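Long-range contacts in MdbA protein (Corynebacterium diphtheriae, PDB 5C00), which is a thiol-disulfide oxidoreductase of the DsbA family, required for viability and pilus assembly, that probably forms disulfide bonds in exported proteins: residues F53-A59 and L123-K128; L82-N86 and N172-L176; G101-A106 and A161-F165. The contacts are given in a common frame with arbitrary orientation. Residues are numbered along the deposited sequence.

Contact 1 of 3, residues F53-A59 and L123-K128; sequences FSCPHCA and LMKEQK
The Phe53 ring, with chi1 in the m well, is the apolar centre. Met124, present as selenomethionine with chi1 m, chi2 m and chi3 t, lays its CE over one ring face in a CH-pi contact: CE of Met124 is 4.0 Å from the Phe53 ring centroid and 3.7 Å from CD1 of Phe53. The selenium stands obliquely to the same ring, 5.0 Å from the centroid, a Met-aromatic contact. CE1 of Phe53 also touches CB of Leu123 at 3.7 Å. Next along, Ala59 and Met124 come closest in the backbone, CA to CA 5.0 Å (Ser54 to Gln127, 6.5 Å), with CB of Ala59 3.4 Å from O of Met124, while CB of Cys58 lies 4.2 Å from SE of Met124.

Residues 53-55 are non-helical, and Cys55 (phi/psi -91/114) occupies the N-cap position of helix 56-74. The Cys55-Pro56-His57-Cys58 sequence fits the CxxC motif of thioredoxin-type active sites and is probably the redox site here; the SG atoms of Cys55 and Cys58 are 3.0 Å apart, too far for a disulfide, so both are modelled as free thiols. Helix 113-125 ends and Glu126 takes the N-cap position of helix 127-130.

From that second helix Gln127, extended with chi1 and chi2 t, sends NE2 to O of Cys55 (3.0 Å) and, weakly, to O of Phe53 (3.1 Å). Its OE1 accepts from NZ of Lys128 at 2.8 Å, and that NZ lies 4.1 Å from CD of Pro56. A water donates to O of Phe53 (2.7 Å) and O of Leu123 (2.9 Å).

Contact 2 of 3, residues L82-N86 and N172-L176; sequences LRILN and NSKKL
Arg83 points CA-to-CB at the helix and runs out with chi1 m, chi2 and chi3 t, before chi4 near -78° turns the guanidinium. NH1 of Arg83 then donates to OD1 of Asn172 at 2.8 Å, with the oxygen close to the guanidinium plane. Asn172 answers with chi1 m and chi2 near -32°; its ND2 is hydrogen-bonded to O of Ser31. Lys175 is extended, chi1 to chi3 all t and chi4 p, so that its aliphatic end covers one guanidinium face, CE of Lys175 being 3.7 Å from NE of Arg83. The guanidinium also forms salt bridges with Asp48 and Asp30.

The backbone frame is a strand packed against a helix. The first segment runs along strand 78-85, hydrogen-bonded between strands 32-36 and 45-52 within the central sheet, and helix 162-180 covers this face in the helix-on-sheet layering of a thioredoxin fold. The short axes approach to 8.7 Å and cross at -106°. CA of Arg83 sits 6.0 Å from CA of Asn172, and CA of Leu85 6.6 Å from CA of Ser173.

Two residues on from Arg83, Leu85 leaves the backbone sideways, but with chi1 m and chi2 t it reaches the helix: CD2 lies 3.6 Å from N of Ser173 and 3.8 Å from CB of Asn172. CD1 of Leu85 meets CD2 of Leu176 at 4.0 Å, Leu176 adopting chi1 t and chi2 p and continuing onto Phe189. The Ile84 CA-to-CB bond points away from residues 172-176; its side chain packs on Phe53 and on Phe165, earlier in that helix.

Contact 3 of 3, residues G101-A106 and A161-F165; sequences GAAALA and AKEDF
Phe165, with chi1 t, lays one ring face over the backbone of helix 96-109: its CD1 is 3.4 Å from C of Gly101 and 3.7 Å from N of Ala102. This is helix-to-helix packing between the helical domain inserted into the thioredoxin fold, as in DsbA relatives, and the start of helix 162-180. Gly101 makes the close approach possible, because an ideal CB there would lie 2.3 Å from CZ of Phe165. Both segments are helical except Ala161, the N-cap, and the backbones are nearest at Ala102 and Lys162, CA to CA 5.1 Å. Ala102 CB packs on CB of Phe165 (3.8 Å) and CG of Lys162 (3.6 Å), whose NZ goes on to salt bridges with Asp136 and Asp94. One turn on, Leu105, chi1 t and chi2 p, places CD2 at the ring edge, 3.9 Å from CB of Phe165. Ala106 CB meets Ala161 CB at 4.0 Å. A water accepts from N of Ala161 at 2.9 Å and donates weakly to O of Ala102 at 3.3 Å.

Overall arrangement
From the N terminus the chain lays down strands 25-29, 32-36 and 45-52, then enters contact 1 at the CxxC helix start. Strand 78-85 opens contact 2 and helix 96-109 opens contact 3 before residues 123-128 return to close contact 1, which therefore crosses both others. Contact 3 closes next, at residues 161-165, and contact 2 last, at 172-176 on the same helix 162-180, so contact 3 nests inside contact 2. Contact 1 ties the inserted helices to the CxxC region, contact 3 ties them to helix 162-180, and contact 2 ties that helix to the sheet. Phe53, Ile84 and Phe165 pack in succession, joining all three.

Contact 1 of 3, residues F53-A59 and L123-K128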
loop_
_atom_site.group_PDB
_atom_site.type_symbol
_atom_site.label_atom_id
_atom_site.label_comp_id
_atom_site.label_asym_id
_atom_site.label_seq_id
_atom_site.Cartn_x
_atom_site.Cartn_y
_atom_site.Cartn_z
ATOM N N PHE A 53 1.722 -6.637 2.983
ATOM C CA PHE A 53 2.343 -5.978 4.143
ATOM C C PHE A 53 3.168 -6.920 5.062
ATOM O O PHE A 53 3.884 -6.426 5.935
ATOM C CB PHE A 53 1.335 -5.231 4.946
ATOM C CG PHE A 53 0.990 -3.878 4.377
ATOM C CD1 PHE A 53 1.850 -2.794 4.598
ATOM C CD2 PHE A 53 -0.179 -3.677 3.640
ATOM C CE1 PHE A 53 1.567 -1.547 4.101
ATOM C CE2 PHE A 53 -0.438 -2.426 3.123
ATOM C CZ PHE A 53 0.401 -1.363 3.368
ATOM N N SER A 54 3.123 -8.237 4.850
ATOM C CA SER A 54 3.978 -9.132 5.621
ATOM C C SER A 54 5.185 -9.623 4.817
ATOM O O SER A 54 5.914 -10.498 5.279
ATOM C CB SER A 54 3.194 -10.331 6.137
ATOM O OG SER A 54 2.122 -9.859 6.934
ATOM N N CYS A 55 5.370 -9.088 3.627
ATOM C CA CYS A 55 6.413 -9.549 2.713
ATOM C C CYS A 55 7.730 -8.771 2.893
ATOM O O CYS A 55 7.786 -7.583 2.622
ATOM C CB CYS A 55 5.856 -9.405 1.310
ATOM S SG CYS A 55 7.038 -9.700 0.013
ATOM N N PRO A 56 8.795 -9.448 3.356
ATOM C CA PRO A 56 10.040 -8.727 3.630
ATOM C C PRO A 56 10.672 -8.181 2.373
ATOM O O PRO A 56 11.253 -7.108 2.398
ATOM C CB PRO A 56 10.972 -9.767 4.296
ATOM C CG PRO A 56 10.235 -11.052 4.291
ATOM C CD PRO A 56 8.801 -10.822 3.878
ATOM N N HIS A 57 10.544 -8.892 1.257
ATOM C CA HIS A 57 11.154 -8.404 0.039
ATOM C C HIS A 57 10.340 -7.255 -0.567
ATOM O O HIS A 57 10.881 -6.465 -1.296
ATOM C CB HIS A 57 11.451 -9.533 -0.957
ATOM C CG HIS A 57 12.555 -10.445 -0.510
ATOM N ND1 HIS A 57 12.594 -11.788 -0.830
ATOM C CD2 HIS A 57 13.645 -10.207 0.258
ATOM C CE1 HIS A 57 13.664 -12.340 -0.278
ATOM N NE2 HIS A 57 14.318 -11.401 0.393
ATOM N N CYS A 58 9.058 -7.122 -0.206
ATOM C CA CYS A 58 8.273 -5.934 -0.594
ATOM C C CYS A 58 8.781 -4.719 0.147
ATOM O O CYS A 58 8.955 -3.670 -0.434
ATOM C CB CYS A 58 6.775 -6.057 -0.248
ATOM S SG CYS A 58 5.893 -7.232 -1.281
ATOM N N ALA A 59 9.111 -4.889 1.424
ATOM C CA ALA A 59 9.718 -3.786 2.179
ATOM C C ALA A 59 11.081 -3.422 1.596
ATOM O O ALA A 59 11.417 -2.258 1.416
ATOM C CB ALA A 59 9.836 -4.172 3.608
ATOM N N LEU A 123 4.420 0.987 7.932
ATOM C CA LEU A 123 4.065 -0.409 8.060
ATOM C C LEU A 123 5.039 -1.338 7.351
ATOM O O LEU A 123 5.360 -2.378 7.899
ATOM C CB LEU A 123 2.630 -0.674 7.557
ATOM C CG LEU A 123 1.521 0.084 8.300
ATOM C CD1 LEU A 123 0.192 -0.417 7.764
ATOM C CD2 LEU A 123 1.567 -0.002 9.802
HETATM N N MSE A 124 5.537 -0.962 6.172
HETATM C CA MSE A 124 6.617 -1.685 5.524
HETATM C C MSE A 124 7.956 -1.571 6.225
HETATM O O MSE A 124 8.657 -2.603 6.389
HETATM C CB MSE A 124 6.771 -1.212 4.070
HETATM C CG MSE A 124 5.546 -1.632 3.285
HETATM SE SE MSE A 124 5.525 -3.580 2.910
HETATM C CE MSE A 124 3.977 -3.587 1.731
ATOM N N LYS A 125 8.345 -0.379 6.644
ATOM C CA LYS A 125 9.628 -0.220 7.301
ATOM C C LYS A 125 9.694 -1.007 8.597
ATOM O O LYS A 125 10.730 -1.583 8.884
ATOM C CB LYS A 125 9.934 1.249 7.612
ATOM C CG LYS A 125 11.232 1.435 8.398
ATOM C CD LYS A 125 11.391 2.842 8.927
ATOM C CE LYS A 125 12.707 2.979 9.692
ATOM N NZ LYS A 125 13.232 4.335 9.456
ATOM N N GLU A 126 8.622 -0.988 9.389
ATOM C CA GLU A 126 8.614 -1.674 10.685
ATOM C C GLU A 126 8.050 -3.105 10.684
ATOM O O GLU A 126 7.793 -3.708 11.736
ATOM C CB GLU A 126 7.925 -0.793 11.686
ATOM C CG GLU A 126 8.632 0.552 11.886
ATOM C CD GLU A 126 10.045 0.455 12.426
ATOM O OE1 GLU A 126 10.556 -0.660 12.739
ATOM O OE2 GLU A 126 10.668 1.558 12.578
ATOM N N GLN A 127 7.879 -3.650 9.508
ATOM C CA GLN A 127 7.219 -4.907 9.329
ATOM C C GLN A 127 7.663 -5.943 10.314
ATOM O O GLN A 127 6.853 -6.634 10.945
ATOM C CB GLN A 127 7.568 -5.378 7.915
ATOM C CG GLN A 127 6.983 -6.667 7.524
ATOM C CD GLN A 127 7.400 -7.002 6.110
ATOM O OE1 GLN A 127 8.291 -7.806 5.927
ATOM N NE2 GLN A 127 6.830 -6.304 5.107
ATOM N N LYS A 128 8.971 -6.075 10.482
ATOM C CA LYS A 128 9.492 -7.102 11.397
ATOM C C LYS A 128 9.149 -6.921 12.854
ATOM O O LYS A 128 9.057 -7.901 13.570
ATOM C CB LYS A 128 10.997 -7.306 11.178
ATOM C CG LYS A 128 11.304 -8.300 10.059
ATOM C CD LYS A 128 10.308 -8.282 8.875
ATOM C CE LYS A 128 9.965 -9.675 8.338
ATOM N NZ LYS A 128 8.534 -9.827 7.881
HETATM O O HOH W 1 3.589 -4.695 8.002
#

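Contact 2 of 3, residues L82-N86 and N172-L176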
loop_
_atom_site.group_PDB
_atom_site.type_symbol
_atom_site.label_atom_id
_atom_site.label_comp_id
_atom_site.label_asym_id
_atom_site.label_seq_id
_atom_site.Cartn_x
_atom_site.Cartn_y
_atom_site.Cartn_z
ATOM N N LEU A 82 -1.689 0.196 -6.839
ATOM C CA LEU A 82 -1.218 -0.606 -5.748
ATOM C C LEU A 82 -2.277 -1.677 -5.484
ATOM O O LEU A 82 -3.437 -1.353 -5.141
ATOM C CB LEU A 82 -0.966 0.212 -4.481
ATOM C CG LEU A 82 0.170 1.225 -4.561
ATOM C CD1 LEU A 82 0.103 2.095 -3.328
ATOM C CD2 LEU A 82 1.509 0.535 -4.670
ATOM N N ARG A 83 -1.900 -2.919 -5.773
ATOM C CA ARG A 83 -2.765 -4.087 -5.689
ATOM C C ARG A 83 -2.293 -4.934 -4.524
ATOM O O ARG A 83 -1.323 -5.721 -4.635
ATOM C CB ARG A 83 -2.739 -4.836 -7.005
ATOM C CG ARG A 83 -3.390 -4.015 -8.145
ATOM C CD ARG A 83 -3.696 -4.834 -9.409
ATOM N NE ARG A 83 -4.420 -3.986 -10.344
ATOM C CZ ARG A 83 -5.714 -3.697 -10.257
ATOM N NH1 ARG A 83 -6.468 -4.210 -9.311
ATOM N NH2 ARG A 83 -6.257 -2.848 -11.118
ATOM N N ILE A 84 -2.937 -4.689 -3.389
ATOM C CA ILE A 84 -2.529 -5.307 -2.154
ATOM C C ILE A 84 -3.101 -6.696 -1.942
ATOM O O ILE A 84 -4.289 -6.976 -2.142
ATOM C CB ILE A 84 -2.812 -4.407 -0.914
ATOM C CG1 ILE A 84 -2.356 -2.953 -1.152
ATOM C CG2 ILE A 84 -2.126 -5.005 0.296
ATOM C CD1 ILE A 84 -0.942 -2.816 -1.625
ATOM N N LEU A 85 -2.212 -7.602 -1.548
ATOM C CA LEU A 85 -2.531 -8.990 -1.358
ATOM C C LEU A 85 -2.509 -9.353 0.135
ATOM O O LEU A 85 -1.970 -8.605 0.946
ATOM C CB LEU A 85 -1.505 -9.840 -2.089
ATOM C CG LEU A 85 -1.331 -9.602 -3.587
ATOM C CD1 LEU A 85 -0.124 -10.307 -4.083
ATOM C CD2 LEU A 85 -2.569 -10.066 -4.350
ATOM N N ASN A 86 -3.092 -10.502 0.496
ATOM C CA ASN A 86 -2.980 -11.040 1.851
ATOM C C ASN A 86 -2.606 -12.539 1.851
ATOM O O ASN A 86 -2.898 -13.277 2.796
ATOM C CB ASN A 86 -4.233 -10.776 2.702
ATOM C CG ASN A 86 -5.450 -11.522 2.215
ATOM O OD1 ASN A 86 -5.356 -12.204 1.217
ATOM N ND2 ASN A 86 -6.620 -11.362 2.907
ATOM N N ASN A 172 -7.206 -9.245 -6.666
ATOM C CA ASN A 172 -5.867 -8.991 -7.051
ATOM C C ASN A 172 -5.061 -10.256 -7.191
ATOM O O ASN A 172 -4.232 -10.333 -8.081
ATOM C CB ASN A 172 -5.219 -7.995 -6.032
ATOM C CG ASN A 172 -5.764 -6.573 -6.191
ATOM O OD1 ASN A 172 -6.102 -6.154 -7.291
ATOM N ND2 ASN A 172 -5.812 -5.832 -5.109
ATOM N N SER A 173 -5.281 -11.261 -6.350
ATOM C CA SER A 173 -4.531 -12.498 -6.535
ATOM C C SER A 173 -5.013 -13.235 -7.796
ATOM O O SER A 173 -4.210 -13.839 -8.476
ATOM C CB SER A 173 -4.602 -13.407 -5.322
ATOM O OG SER A 173 -5.911 -13.824 -5.076
ATOM N N LYS A 174 -6.303 -13.153 -8.108
ATOM C CA LYS A 174 -6.777 -13.751 -9.349
ATOM C C LYS A 174 -6.215 -13.056 -10.586
ATOM O O LYS A 174 -5.820 -13.736 -11.561
ATOM C CB LYS A 174 -8.307 -13.781 -9.397
ATOM C CG LYS A 174 -8.926 -14.801 -8.473
ATOM C CD LYS A 174 -10.450 -14.716 -8.626
ATOM C CE LYS A 174 -11.158 -15.904 -7.978
ATOM N NZ LYS A 174 -11.156 -15.766 -6.492
ATOM N N LYS A 175 -6.145 -11.722 -10.554
ATOM C CA LYS A 175 -5.499 -10.957 -11.615
ATOM C C LYS A 175 -4.040 -11.334 -11.732
ATOM O O LYS A 175 -3.543 -11.516 -12.837
ATOM C CB LYS A 175 -5.664 -9.434 -11.449
ATOM C CG LYS A 175 -5.107 -8.595 -12.586
ATOM C CD LYS A 175 -5.358 -7.119 -12.305
ATOM C CE LYS A 175 -4.721 -6.196 -13.324
ATOM N NZ LYS A 175 -5.064 -6.561 -14.731
ATOM N N LEU A 176 -3.349 -11.505 -10.612
ATOM C CA LEU A 176 -1.940 -11.852 -10.665
ATOM C C LEU A 176 -1.749 -13.273 -11.204
ATOM O O LEU A 176 -0.824 -13.537 -11.952
ATOM C CB LEU A 176 -1.311 -11.717 -9.286
ATOM C CG LEU A 176 0.186 -11.971 -9.186
ATOM C CD1 LEU A 176 0.894 -11.034 -10.116
ATOM C CD2 LEU A 176 0.681 -11.764 -7.775
#

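Contact 3 of 3, residues G101-A106 and A161-F165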
loop_
_atom_site.group_PDB
_atom_site.type_symbol
_atom_site.label_atom_id
_atom_site.label_comp_id
_atom_site.label_asym_id
_atom_site.label_seq_id
_atom_site.Cartn_x
_atom_site.Cartn_y
_atom_site.Cartn_z
ATOM N N GLY A 101 -3.139 -4.343 5.800
ATOM C CA GLY A 101 -3.675 -3.971 4.505
ATOM C C GLY A 101 -5.019 -3.294 4.648
ATOM O O GLY A 101 -5.282 -2.285 4.003
ATOM N N ALA A 102 -5.861 -3.792 5.540
ATOM C CA ALA A 102 -7.169 -3.172 5.714
ATOM C C ALA A 102 -7.081 -1.822 6.471
ATOM O O ALA A 102 -7.880 -0.919 6.203
ATOM C CB ALA A 102 -8.077 -4.115 6.432
ATOM N N ALA A 103 -6.102 -1.665 7.366
ATOM C CA ALA A 103 -5.854 -0.369 8.041
ATOM C C ALA A 103 -5.416 0.692 7.020
ATOM O O ALA A 103 -5.971 1.783 6.952
ATOM C CB ALA A 103 -4.824 -0.513 9.135
ATOM N N ALA A 104 -4.506 0.310 6.143
ATOM C CA ALA A 104 -4.009 1.192 5.111
ATOM C C ALA A 104 -5.132 1.530 4.136
ATOM O O ALA A 104 -5.232 2.693 3.722
ATOM C CB ALA A 104 -2.817 0.579 4.395
ATOM N N LEU A 105 -5.949 0.536 3.765
ATOM C CA LEU A 105 -7.132 0.810 2.921
ATOM C C LEU A 105 -8.083 1.813 3.511
ATOM O O LEU A 105 -8.545 2.704 2.778
ATOM C CB LEU A 105 -7.892 -0.455 2.544
ATOM C CG LEU A 105 -9.107 -0.268 1.597
ATOM C CD1 LEU A 105 -8.703 0.291 0.228
ATOM C CD2 LEU A 105 -9.703 -1.658 1.422
ATOM N N ALA A 106 -8.386 1.691 4.812
ATOM C CA ALA A 106 -9.254 2.660 5.498
ATOM C C ALA A 106 -8.725 4.090 5.344
ATOM O O ALA A 106 -9.482 5.033 5.163
ATOM C CB ALA A 106 -9.447 2.281 6.963
ATOM N N ALA A 161 -12.783 -1.706 7.126
ATOM C CA ALA A 161 -12.411 -1.893 5.759
ATOM C C ALA A 161 -11.961 -3.344 5.463
ATOM O O ALA A 161 -11.499 -3.614 4.371
ATOM C CB ALA A 161 -11.323 -0.891 5.339
ATOM N N LYS A 162 -12.096 -4.267 6.404
ATOM C CA LYS A 162 -11.561 -5.624 6.201
ATOM C C LYS A 162 -12.301 -6.398 5.147
ATOM O O LYS A 162 -11.711 -7.059 4.305
ATOM C CB LYS A 162 -11.545 -6.419 7.497
ATOM C CG LYS A 162 -10.486 -5.920 8.482
ATOM C CD LYS A 162 -10.252 -6.940 9.578
ATOM C CE LYS A 162 -9.301 -6.435 10.639
ATOM N NZ LYS A 162 -9.386 -7.263 11.855
ATOM N N GLU A 163 -13.623 -6.315 5.180
ATOM C CA GLU A 163 -14.386 -7.062 4.219
ATOM C C GLU A 163 -14.023 -6.640 2.790
ATOM O O GLU A 163 -13.829 -7.474 1.921
ATOM C CB GLU A 163 -15.891 -6.917 4.513
ATOM C CG GLU A 163 -16.338 -7.521 5.859
ATOM C CD GLU A 163 -16.007 -6.654 7.101
ATOM O OE1 GLU A 163 -15.572 -5.459 6.980
ATOM O OE2 GLU A 163 -16.189 -7.188 8.235
ATOM N N ASP A 164 -13.968 -5.346 2.524
ATOM C CA ASP A 164 -13.562 -4.894 1.200
ATOM C C ASP A 164 -12.097 -5.161 0.888
ATOM O O ASP A 164 -11.733 -5.574 -0.234
ATOM C CB ASP A 164 -13.891 -3.447 1.001
ATOM C CG ASP A 164 -15.327 -3.245 0.559
ATOM O OD1 ASP A 164 -15.962 -4.206 0.163
ATOM O OD2 ASP A 164 -15.803 -2.117 0.614
ATOM N N PHE A 165 -11.248 -5.027 1.881
ATOM C CA PHE A 165 -9.860 -5.396 1.668
ATOM C C PHE A 165 -9.723 -6.869 1.196
ATOM O O PHE A 165 -8.997 -7.151 0.277
ATOM C CB PHE A 165 -9.049 -5.227 2.923
ATOM C CG PHE A 165 -7.660 -5.706 2.744
ATOM C CD1 PHE A 165 -6.715 -4.870 2.143
ATOM C CD2 PHE A 165 -7.311 -6.947 3.139
ATOM C CE1 PHE A 165 -5.441 -5.329 1.907
ATOM C CE2 PHE A 165 -6.031 -7.398 2.932
ATOM C CZ PHE A 165 -5.115 -6.588 2.296
HETATM O O HOH W 2 -10.241 -1.438 8.429
#